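Local coordinates for protein glucokinase (Streptomyces griseus, PDB 3VGL) that probably catalyses the ATP-dependent phosphorylation of D-glucose to glucose 6-phosphate, as a glucokinase of the ROK family, at residues A[90-93]-A[94-98]. Residues are numbered along the deposited sequence; the frame is centred on the assembly and turned at random.
Sequences DKVE and QRVGL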
loop_
_atom_site.group_PDB
_atom_site.type_symbol
_atom_site.label_atom_id
_atom_site.label_comp_id
_atom_site.label_asym_id
_atom_site.label_seq_id
_atom_site.Cartn_x
_atom_site.Cartn_y
_atom_site.Cartn_z
ATOM N N ASP A 90 13.310 -7.728 -39.179
ATOM C CA ASP A 90 13.022 -8.288 -40.504
ATOM C C ASP A 90 12.223 -7.321 -41.363
ATOM O O ASP A 90 12.537 -7.124 -42.535
ATOM C CB ASP A 90 12.277 -9.615 -40.380
ATOM C CG ASP A 90 13.148 -10.729 -39.822
ATOM O OD1 ASP A 90 14.387 -10.563 -39.753
ATOM O OD2 ASP A 90 12.588 -11.783 -39.455
ATOM N N LYS A 91 11.191 -6.717 -40.772
ATOM C CA LYS A 91 10.320 -5.796 -41.499
ATOM C C LYS A 91 11.044 -4.539 -41.978
ATOM O O LYS A 91 10.848 -4.087 -43.104
ATOM C CB LYS A 91 9.098 -5.429 -40.650
ATOM C CG LYS A 91 8.044 -6.513 -40.586
ATOM C CD LYS A 91 6.831 -6.033 -39.804
ATOM C CE LYS A 91 5.601 -6.885 -40.111
ATOM N NZ LYS A 91 5.775 -8.277 -39.635
ATOM N N VAL A 92 11.894 -3.976 -41.125
ATOM C CA VAL A 92 12.627 -2.773 -41.492
ATOM C C VAL A 92 13.763 -3.093 -42.476
ATOM O O VAL A 92 14.038 -2.301 -43.383
ATOM C CB VAL A 92 13.129 -2.019 -40.235
ATOM C CG1 VAL A 92 13.968 -0.800 -40.631
ATOM C CG2 VAL A 92 11.927 -1.601 -39.383
ATOM N N GLU A 93 14.417 -4.244 -42.303
ATOM C CA GLU A 93 15.521 -4.629 -43.201
ATOM C C GLU A 93 15.026 -4.781 -44.620
ATOM O O GLU A 93 15.657 -4.302 -45.563
ATOM C CB GLU A 93 16.214 -5.915 -42.747
ATOM C CG GLU A 93 17.299 -5.647 -41.740
ATOM C CD GLU A 93 18.133 -6.858 -41.375
ATOM O OE1 GLU A 93 17.771 -8.004 -41.736
ATOM O OE2 GLU A 93 19.159 -6.652 -40.701
ATOM N N GLN A 94 13.877 -5.426 -44.773
ATOM C CA GLN A 94 13.376 -5.678 -46.115
ATOM C C GLN A 94 12.924 -4.377 -46.803
ATOM O O GLN A 94 12.973 -4.276 -48.028
ATOM C CB GLN A 94 12.317 -6.790 -46.105
ATOM C CG GLN A 94 10.898 -6.347 -45.863
ATOM C CD GLN A 94 10.108 -6.103 -47.151
ATOM O OE1 GLN A 94 8.925 -5.759 -47.102
ATOM N NE2 GLN A 94 10.753 -6.285 -48.300
ATOM N N ARG A 95 12.548 -3.366 -46.018
ATOM C CA ARG A 95 12.130 -2.079 -46.593
ATOM C C ARG A 95 13.211 -1.007 -46.783
ATOM O O ARG A 95 13.152 -0.249 -47.756
ATOM C CB ARG A 95 10.924 -1.516 -45.857
ATOM C CG ARG A 95 9.637 -2.149 -46.343
ATOM C CD ARG A 95 8.454 -1.631 -45.606
ATOM N NE ARG A 95 8.151 -0.243 -45.946
ATOM C CZ ARG A 95 7.099 0.407 -45.457
ATOM N NH1 ARG A 95 6.269 -0.220 -44.638
ATOM N NH2 ARG A 95 6.876 1.670 -45.789
ATOM N N VAL A 96 14.187 -0.939 -45.880
ATOM C CA VAL A 96 15.267 0.050 -46.021
ATOM C C VAL A 96 16.501 -0.497 -46.752
ATOM O O VAL A 96 17.291 0.273 -47.290
ATOM C CB VAL A 96 15.672 0.746 -44.668
ATOM C CG1 VAL A 96 14.446 1.313 -43.953
ATOM C CG2 VAL A 96 16.456 -0.197 -43.749
ATOM N N GLY A 97 16.665 -1.820 -46.758
ATOM C CA GLY A 97 17.783 -2.454 -47.460
ATOM C C GLY A 97 19.133 -2.244 -46.798
ATOM O O GLY A 97 20.171 -2.291 -47.454
ATOM N N LEU A 98 19.107 -2.009 -45.486
ATOM C CA LEU A 98 20.316 -1.869 -44.681
ATOM C C LEU A 98 20.219 -2.841 -43.502
ATOM O O LEU A 98 19.105 -3.206 -43.111
ATOM C CB LEU A 98 20.456 -0.430 -44.166
ATOM C CG LEU A 98 20.801 0.707 -45.141
ATOM C CD1 LEU A 98 20.628 2.046 -44.446
ATOM C CD2 LEU A 98 22.205 0.568 -45.686
HETATM O O HOH W 1 8.604 -4.968 -44.420
#
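V92 turns CG1 anti to its backbone N (chi1 177°), and V96, one helical turn on, has chi1 -52°, which puts its CG1 beside the backbone N and its CG2 between N and the carbonyl carbon. The two branched side chains meet obliquely, V92 CG1 touching both CG1 and CG2 of V96 at 4.0 Å. CG2 of V96 also lies 3.2 Å from V92 O. That same carbonyl oxygen accepts the nearly straight bond from V96 N (2.8 Å), so backbone and side chain of V96 close on one group. With an alanine in place of V96, both methyls against V92 CG1 would be gone, which is likely to open a gap there and leave V92 O less shielded.

The turn illustrates how a helix runs out. Q94 N binds D90 O in regular i to i+4 fashion, whereas R95 N is shared weakly between K91 O and V92 O. Q94 CG, held between its backbone N and carbonyl carbon (chi1 88°), lies 3.6 Å from K91 O, and the bend beyond it carries OE1 to a water that donates to both oxygens. G97 ends the helix in the left-handed region, a conformation glycine adopts easily, its N still bonded to E93 O at 2.9 Å. Beyond it L98 O comes within 3.3 Å of E93 CG, while OE2 of E93 accepts a hydrogen bond from V100 N.

This glycine-terminated C-terminus lies on the surface of the actin-like ROK fold, away from the glucose, nucleotide and metal sites. Helix 88-96 packs through V92, R95 and V96 on helix 37-52, where R95 also forms a salt bridge with D42; V92 and L98 reach strand 57-64, and the chain continues into strand 100-104, beside 57-64 and outermost of its sheet within this chain.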